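Local coordinates for protein polymeric immunoglobulin receptor (PDB 4NOF) that probably binds polymeric immunoglobulins at epithelial surfaces and carries them across the cell, its shed extracellular part remaining attached as secretory component, at residues H82-Q94 / D102-E114. Sequence-based numbering, arbitrary orientation. Where two conformers were deposited one is given.
Sequences HLTHNDAGLYICQ and DKKNVDLQVLAPE
With CG beside its backbone N and anti to the carbonyl carbon (chi1 -65°), Y91 lays its ring along the buried face of the sheet, and L108 meets it there: Y91 CE1 packs on L108 CB at 4.0 Å. In the conformer of L108 given here, one of two, its CD2 methyl carries on to L83 CD2, 3.7 Å away. Beyond the ring, Y91 OH donates to D87 O over 2.6 Å, on a lone pair in the carbonyl plane, which holds the phenol end against the turn; the same hydroxyl is also hydrogen-bonded to Y60 OH. This is the tyrosine corner of an immunoglobulin V-set domain, where the turn before strand F is tied to an F-strand tyrosine; R63 pairs with the carboxylate of D87, and T84 N also donates to D87 OD2. A phenylalanine in place of Y91 would probably leave D87 O without this donor, Y60 OH without this partner and the turn less firmly tied. Strands F (89-94) and G (102-111) form an antiparallel hairpin, whose paired bonds join G89 with L108, Y91 with V106 and C93 with K104. Further along the same face, C93 SG, in its disulfide to C25 of the opposing sheet, lies 4.1 Å from V106 CG2. At the other end, V110 CG2 sits 4.0 Å from A88 CB, while V110 O approaches the edge of the H85 ring at CD2.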
ATOM      1  N   HIS A  82      -8.123  10.709  -4.490  1.00 20.84           N
ATOM      2  CA  HIS A  82      -7.634  11.806  -5.319  1.00 21.31           C
ATOM      3  C   HIS A  82      -6.324  11.446  -6.002  1.00 19.51           C
ATOM      4  O   HIS A  82      -5.341  12.175  -5.947  1.00 19.48           O
ATOM      5  CB  HIS A  82      -7.470  13.076  -4.464  1.00 23.70           C
ATOM      6  CG  HIS A  82      -8.749  13.523  -3.824  1.00 29.62           C
ATOM      7  ND1 HIS A  82      -8.933  13.552  -2.458  1.00 33.18           N
ATOM      8  CD2 HIS A  82      -9.934  13.893  -4.369  1.00 33.06           C
ATOM      9  CE1 HIS A  82     -10.166  13.950  -2.189  1.00 33.60           C
ATOM     10  NE2 HIS A  82     -10.795  14.159  -3.330  1.00 35.09           N
ATOM     11  N   LEU A  83      -6.314  10.290  -6.652  1.00 19.80           N
ATOM     12  CA  LEU A  83      -5.093   9.799  -7.273  1.00 19.43           C
ATOM     13  C   LEU A  83      -4.490  10.765  -8.280  1.00 22.59           C
ATOM     14  O   LEU A  83      -5.226  11.396  -9.056  1.00 22.86           O
ATOM     15  CB  LEU A  83      -5.353   8.476  -7.944  1.00 19.86           C
ATOM     16  CG  LEU A  83      -5.613   7.324  -6.970  1.00 21.11           C
ATOM     17  CD1 LEU A  83      -6.222   6.136  -7.699  1.00 21.57           C
ATOM     18  CD2 LEU A  83      -4.323   6.924  -6.289  1.00 20.12           C
ATOM     19  N   THR A  84      -3.165  10.876  -8.231  1.00 22.45           N
ATOM     20  CA  THR A  84      -2.350  11.659  -9.157  1.00 25.89           C
ATOM     21  C   THR A  84      -1.434  10.763  -9.981  1.00 24.36           C
ATOM     22  O   THR A  84      -1.164   9.609  -9.616  1.00 22.05           O
ATOM     23  CB  THR A  84      -1.430  12.661  -8.421  1.00 28.82           C
ATOM     24  OG1 THR A  84      -0.427  11.979  -7.648  1.00 30.84           O
ATOM     25  CG2 THR A  84      -2.246  13.573  -7.516  1.00 31.97           C
ATOM     26  N   HIS A  85      -0.919  11.275 -11.094  1.00 26.20           N
ATOM     27  CA  HIS A  85      -0.006  10.439 -11.850  1.00 28.16           C
ATOM     28  C   HIS A  85       1.248  10.072 -11.040  1.00 24.46           C
ATOM     29  O   HIS A  85       1.804   8.987 -11.186  1.00 23.21           O
ATOM     30  CB  HIS A  85       0.382  11.015 -13.205  1.00 31.52           C
ATOM     31  CG  HIS A  85       1.100  10.017 -14.055  1.00 36.48           C
ATOM     32  ND1 HIS A  85       2.453  10.083 -14.307  1.00 40.21           N
ATOM     33  CD2 HIS A  85       0.659   8.884 -14.654  1.00 38.32           C
ATOM     34  CE1 HIS A  85       2.807   9.053 -15.055  1.00 41.06           C
ATOM     35  NE2 HIS A  85       1.738   8.309 -15.275  1.00 40.41           N
ATOM     36  N   ASN A  86       1.647  10.936 -10.128  1.00 23.14           N
ATOM     37  CA  ASN A  86       2.793  10.663  -9.284  1.00 25.52           C
ATOM     38  C   ASN A  86       2.576   9.509  -8.288  1.00 21.95           C
ATOM     39  O   ASN A  86       3.539   8.967  -7.775  1.00 22.04           O
ATOM     40  CB  ASN A  86       3.198  11.916  -8.526  1.00 31.51           C
ATOM     41  CG  ASN A  86       3.971  12.910  -9.410  1.00 36.52           C
ATOM     42  OD1 ASN A  86       4.409  12.579 -10.525  1.00 36.60           O
ATOM     43  ND2 ASN A  86       4.124  14.127  -8.916  1.00 37.84           N
ATOM     44  N   ASP A  87       1.313   9.165  -8.030  1.00 19.03           N
ATOM     45  CA  ASP A  87       0.970   8.003  -7.185  1.00 17.60           C
ATOM     46  C   ASP A  87       1.248   6.681  -7.902  1.00 16.91           C
ATOM     47  O   ASP A  87       1.313   5.650  -7.261  1.00 16.95           O
ATOM     48  CB  ASP A  87      -0.506   8.027  -6.767  1.00 18.11           C
ATOM     49  CG  ASP A  87      -0.844   9.173  -5.801  1.00 19.78           C
ATOM     50  OD1 ASP A  87       0.025   9.521  -4.965  1.00 20.85           O
ATOM     51  OD2 ASP A  87      -1.985   9.690  -5.868  1.00 21.21           O
ATOM     52  N   ALA A  88       1.366   6.694  -9.221  1.00 16.90           N
ATOM     53  CA  ALA A  88       1.593   5.456  -9.942  1.00 17.68           C
ATOM     54  C   ALA A  88       2.907   4.831  -9.564  1.00 16.99           C
ATOM     55  O   ALA A  88       3.906   5.527  -9.329  1.00 18.36           O
ATOM     56  CB  ALA A  88       1.545   5.670 -11.454  1.00 19.06           C
ATOM     57  N   GLY A  89       2.920   3.496  -9.596  1.00 16.94           N
ATOM     58  CA  GLY A  89       4.144   2.739  -9.434  1.00 16.04           C
ATOM     59  C   GLY A  89       3.972   1.598  -8.444  1.00 15.45           C
ATOM     60  O   GLY A  89       2.848   1.238  -8.057  1.00 15.16           O
ATOM     61  N   LEU A  90       5.111   1.039  -8.046  1.00 15.16           N
ATOM     62  CA  LEU A  90       5.132  -0.116  -7.146  1.00 15.56           C
ATOM     63  C   LEU A  90       5.090   0.307  -5.696  1.00 15.24           C
ATOM     64  O   LEU A  90       5.728   1.290  -5.313  1.00 16.15           O
ATOM     65  CB  LEU A  90       6.410  -0.948  -7.343  1.00 17.06           C
ATOM     66  CG  LEU A  90       6.471  -1.705  -8.683  1.00 18.89           C
ATOM     67  CD1 LEU A  90       7.894  -2.218  -8.937  1.00 20.94           C
ATOM     68  CD2 LEU A  90       5.438  -2.815  -8.746  1.00 20.13           C
ATOM     69  N   TYR A  91       4.342  -0.476  -4.910  1.00 15.21           N
ATOM     70  CA  TYR A  91       4.218  -0.330  -3.470  1.00 14.95           C
ATOM     71  C   TYR A  91       4.408  -1.700  -2.823  1.00 14.99           C
ATOM     72  O   TYR A  91       4.295  -2.752  -3.453  1.00 16.21           O
ATOM     73  CB  TYR A  91       2.837   0.185  -3.088  1.00 15.54           C
ATOM     74  CG  TYR A  91       2.475   1.585  -3.541  1.00 14.61           C
ATOM     75  CD1 TYR A  91       2.152   1.875  -4.872  1.00 14.91           C
ATOM     76  CD2 TYR A  91       2.358   2.619  -2.606  1.00 16.03           C
ATOM     77  CE1 TYR A  91       1.790   3.139  -5.238  1.00 15.02           C
ATOM     78  CE2 TYR A  91       1.962   3.885  -2.978  1.00 16.14           C
ATOM     79  CZ  TYR A  91       1.697   4.153  -4.298  1.00 15.61           C
ATOM     80  OH  TYR A  91       1.297   5.454  -4.658  1.00 17.85           O
ATOM     81  N   ILE A  92       4.708  -1.677  -1.539  1.00 14.68           N
ATOM     82  CA  ILE A  92       4.824  -2.884  -0.728  1.00 15.75           C
ATOM     83  C   ILE A  92       3.982  -2.713   0.528  1.00 16.00           C
ATOM     84  O   ILE A  92       4.151  -1.718   1.270  1.00 16.52           O
ATOM     85  CB  ILE A  92       6.292  -3.227  -0.338  1.00 17.83           C
ATOM     86  CG1 ILE A  92       7.162  -3.457  -1.569  1.00 20.30           C
ATOM     87  CG2 ILE A  92       6.303  -4.482   0.495  1.00 19.06           C
ATOM     88  CD1 ILE A  92       8.646  -3.627  -1.233  1.00 21.12           C
ATOM     89  N   CYS A  93       3.070  -3.656   0.731  1.00 16.18           N
ATOM     90  CA  CYS A  93       2.346  -3.835   2.015  1.00 17.95           C
ATOM     91  C   CYS A  93       3.246  -4.590   2.932  1.00 19.29           C
ATOM     92  O   CYS A  93       3.862  -5.585   2.497  1.00 21.55           O
ATOM     93  CB  CYS A  93       1.161  -4.753   1.857  1.00 20.82           C
ATOM     94  SG  CYS A  93      -0.136  -4.215   0.768  1.00 22.21           S
ATOM     95  N   GLN A  94       3.296  -4.191   4.196  1.00 18.65           N
ATOM     96  CA  GLN A  94       4.056  -4.986   5.172  1.00 20.01           C
ATOM     97  C   GLN A  94       3.309  -5.100   6.475  1.00 20.49           C
ATOM     98  O   GLN A  94       2.749  -4.115   6.987  1.00 18.64           O
ATOM     99  CB  GLN A  94       5.420  -4.368   5.417  1.00 22.30           C
ATOM    100  CG  GLN A  94       6.368  -5.251   6.226  1.00 25.81           C
ATOM    101  CD  GLN A  94       7.805  -4.740   6.236  1.00 30.50           C
ATOM    102  OE1 GLN A  94       8.429  -4.611   5.194  1.00 35.51           O
ATOM    103  NE2 GLN A  94       8.343  -4.479   7.419  1.00 34.84           N
ATOM    104  N   ASP A 102       5.266 -10.129   6.764  1.00 19.81           N
ATOM    105  CA  ASP A 102       4.445 -10.530   5.630  1.00 20.15           C
ATOM    106  C   ASP A 102       4.385  -9.347   4.667  1.00 21.65           C
ATOM    107  O   ASP A 102       4.011  -8.250   5.083  1.00 21.03           O
ATOM    108  CB  ASP A 102       3.050 -10.936   6.092  1.00 21.99           C
ATOM    109  CG  ASP A 102       3.058 -12.146   7.026  1.00 25.31           C
ATOM    110  OD1 ASP A 102       3.752 -13.153   6.726  1.00 28.90           O
ATOM    111  OD2 ASP A 102       2.382 -12.085   8.074  1.00 24.95           O
ATOM    112  N   LYS A 103       4.757  -9.577   3.404  1.00 20.83           N
ATOM    113  CA  LYS A 103       4.834  -8.508   2.407  1.00 23.18           C
ATOM    114  C   LYS A 103       3.952  -8.869   1.238  1.00 22.97           C
ATOM    115  O   LYS A 103       3.757 -10.061   0.920  1.00 24.82           O
ATOM    116  CB  LYS A 103       6.269  -8.283   1.935  1.00 24.78           C
ATOM    117  CG  LYS A 103       7.224  -7.751   2.975  1.00 27.87           C
ATOM    118  CD  LYS A 103       8.619  -7.713   2.377  1.00 33.68           C
ATOM    119  CE  LYS A 103       9.661  -7.350   3.400  1.00 40.02           C
ATOM    120  NZ  LYS A 103      10.979  -7.113   2.752  1.00 44.03           N
ATOM    121  N   LYS A 104       3.369  -7.855   0.610  1.00 19.04           N
ATOM    122  CA  LYS A 104       2.594  -8.034  -0.602  1.00 18.68           C
ATOM    123  C   LYS A 104       3.007  -6.936  -1.588  1.00 17.86           C
ATOM    124  O   LYS A 104       2.972  -5.734  -1.253  1.00 16.66           O
ATOM    125  CB  LYS A 104       1.090  -7.946  -0.322  1.00 20.86           C
ATOM    126  CG  LYS A 104       0.173  -8.000  -1.555  1.00 22.48           C
ATOM    127  CD  LYS A 104       0.200  -9.346  -2.233  1.00 25.02           C
ATOM    128  CE  LYS A 104      -0.503  -9.270  -3.575  1.00 26.65           C
ATOM    129  NZ  LYS A 104      -0.465 -10.586  -4.288  1.00 30.74           N
ATOM    130  N   ASN A 105       3.398  -7.348  -2.791  1.00 16.57           N
ATOM    131  CA  ASN A 105       3.718  -6.417  -3.837  1.00 15.72           C
ATOM    132  C   ASN A 105       2.442  -5.928  -4.563  1.00 16.19           C
ATOM    133  O   ASN A 105       1.605  -6.736  -4.965  1.00 16.99           O
ATOM    134  CB  ASN A 105       4.682  -7.071  -4.856  1.00 16.52           C
ATOM    135  CG  ASN A 105       6.033  -7.373  -4.247  1.00 18.53           C
ATOM    136  OD1 ASN A 105       6.689  -6.481  -3.708  1.00 19.65           O
ATOM    137  ND2 ASN A 105       6.450  -8.618  -4.328  1.00 18.16           N
ATOM    138  N   VAL A 106       2.384  -4.621  -4.808  1.00 16.14           N
ATOM    139  CA  VAL A 106       1.268  -3.936  -5.403  1.00 17.36           C
ATOM    140  C   VAL A 106       1.769  -2.977  -6.479  1.00 16.75           C
ATOM    141  O   VAL A 106       2.828  -2.345  -6.327  1.00 17.17           O
ATOM    142  CB  VAL A 106       0.525  -3.115  -4.317  1.00 18.22           C
ATOM    143  CG1 VAL A 106      -0.518  -2.194  -4.925  1.00 18.67           C
ATOM    144  CG2 VAL A 106      -0.104  -4.073  -3.298  1.00 18.94           C
ATOM    145  N   ASP A 107       1.055  -2.899  -7.604  1.00 15.94           N
ATOM    146  CA  ASP A 107       1.392  -1.953  -8.666  1.00 16.59           C
ATOM    147  C   ASP A 107       0.149  -1.124  -8.944  1.00 17.24           C
ATOM    148  O   ASP A 107      -0.929  -1.681  -9.182  1.00 19.41           O
ATOM    149  CB  ASP A 107       1.820  -2.705  -9.934  1.00 18.43           C
ATOM    150  CG  ASP A 107       2.510  -1.848 -10.953  1.00 22.37           C
ATOM    151  OD1 ASP A 107       2.721  -0.629 -10.785  1.00 22.41           O
ATOM    152  OD2 ASP A 107       2.911  -2.438 -11.980  1.00 26.76           O
ATOM    153  N   LEU A 108       0.285   0.192  -8.800  1.00 16.27           N
ATOM    154  CA  LEU A 108      -0.779   1.117  -9.110  0.50 15.56           C
ATOM    155  C   LEU A 108      -0.516   1.763 -10.465  1.00 15.77           C
ATOM    156  O   LEU A 108       0.491   2.414 -10.682  1.00 16.70           O
ATOM    157  CB  LEU A 108      -0.896   2.183  -8.018  0.50 15.41           C
ATOM    158  CG  LEU A 108      -2.037   3.161  -8.213  0.50 14.89           C
ATOM    159  CD1 LEU A 108      -3.375   2.442  -8.319  0.50 14.69           C
ATOM    160  CD2 LEU A 108      -2.036   4.158  -7.055  0.50 15.46           C
ATOM    161  N   GLN A 109      -1.427   1.539 -11.395  1.00 16.02           N
ATOM    162  CA  GLN A 109      -1.402   2.208 -12.685  1.00 16.86           C
ATOM    163  C   GLN A 109      -2.474   3.283 -12.653  1.00 15.90           C
ATOM    164  O   GLN A 109      -3.647   3.002 -12.354  1.00 17.51           O
ATOM    165  CB  GLN A 109      -1.650   1.182 -13.806  1.00 18.50           C
ATOM    166  CG  GLN A 109      -1.759   1.838 -15.184  1.00 20.13           C
ATOM    167  CD  GLN A 109      -1.906   0.801 -16.301  1.00 22.86           C
ATOM    168  OE1 GLN A 109      -3.016   0.373 -16.631  1.00 27.20           O
ATOM    169  NE2 GLN A 109      -0.783   0.389 -16.856  1.00 20.62           N
ATOM    170  N   VAL A 110      -2.056   4.513 -12.873  1.00 16.87           N
ATOM    171  CA  VAL A 110      -2.924   5.664 -12.907  1.00 16.92           C
ATOM    172  C   VAL A 110      -2.987   6.169 -14.349  1.00 17.28           C
ATOM    173  O   VAL A 110      -1.986   6.542 -14.952  1.00 20.64           O
ATOM    174  CB  VAL A 110      -2.458   6.791 -11.969  1.00 17.31           C
ATOM    175  CG1 VAL A 110      -3.452   7.957 -12.018  1.00 17.86           C
ATOM    176  CG2 VAL A 110      -2.295   6.294 -10.536  1.00 18.29           C
ATOM    177  N   LEU A 111      -4.177   6.195 -14.891  1.00 18.71           N
ATOM    178  CA  LEU A 111      -4.362   6.654 -16.271  0.50 19.07           C
ATOM    179  C   LEU A 111      -4.637   8.156 -16.257  1.00 18.86           C
ATOM    180  O   LEU A 111      -5.567   8.623 -15.610  1.00 21.04           O
ATOM    181  CB  LEU A 111      -5.496   5.891 -16.925  0.50 20.81           C
ATOM    182  CG  LEU A 111      -5.179   4.467 -17.409  0.50 21.35           C
ATOM    183  CD1 LEU A 111      -5.066   3.453 -16.299  0.50 22.53           C
ATOM    184  CD2 LEU A 111      -6.259   4.040 -18.382  0.50 21.98           C
ATOM    185  N   ALA A 112      -3.805   8.882 -16.961  1.00 19.95           N
ATOM    186  CA  ALA A 112      -3.789  10.333 -16.889  1.00 22.15           C
ATOM    187  C   ALA A 112      -3.781  10.938 -18.292  1.00 24.59           C
ATOM    188  O   ALA A 112      -3.372  10.294 -19.215  1.00 21.42           O
ATOM    189  CB  ALA A 112      -2.568  10.743 -16.121  1.00 24.78           C
ATOM    190  N   PRO A 113      -4.235  12.199 -18.428  1.00 27.60           N
ATOM    191  CA  PRO A 113      -4.395  12.835 -19.741  1.00 31.95           C
ATOM    192  C   PRO A 113      -3.142  12.925 -20.586  1.00 38.41           C
ATOM    193  O   PRO A 113      -2.040  13.167 -20.071  1.00 36.64           O
ATOM    194  CB  PRO A 113      -4.882  14.250 -19.408  1.00 32.65           C
ATOM    195  CG  PRO A 113      -5.384  14.211 -18.017  1.00 32.56           C
ATOM    196  CD  PRO A 113      -4.755  13.038 -17.332  1.00 29.41           C
ATOM    197  N   GLU A 114      -3.348  12.711 -21.891  1.00 44.85           N
ATOM    198  CA  GLU A 114      -2.321  12.858 -22.920  1.00 48.83           C
ATOM    199  C   GLU A 114      -2.051  14.336 -23.171  1.00 51.65           C
ATOM    200  O   GLU A 114      -2.967  15.158 -23.055  1.00 57.72           O
ATOM    201  CB  GLU A 114      -2.791  12.214 -24.235  1.00 48.29           C
ATOM    202  CG  GLU A 114      -3.087  10.720 -24.155  1.00 48.89           C
ATOM    203  CD  GLU A 114      -1.846   9.848 -24.153  1.00 52.99           C
ATOM    204  OE1 GLU A 114      -0.749  10.337 -23.795  1.00 52.19           O
ATOM    205  OE2 GLU A 114      -1.970   8.659 -24.515  1.00 57.87           O
TER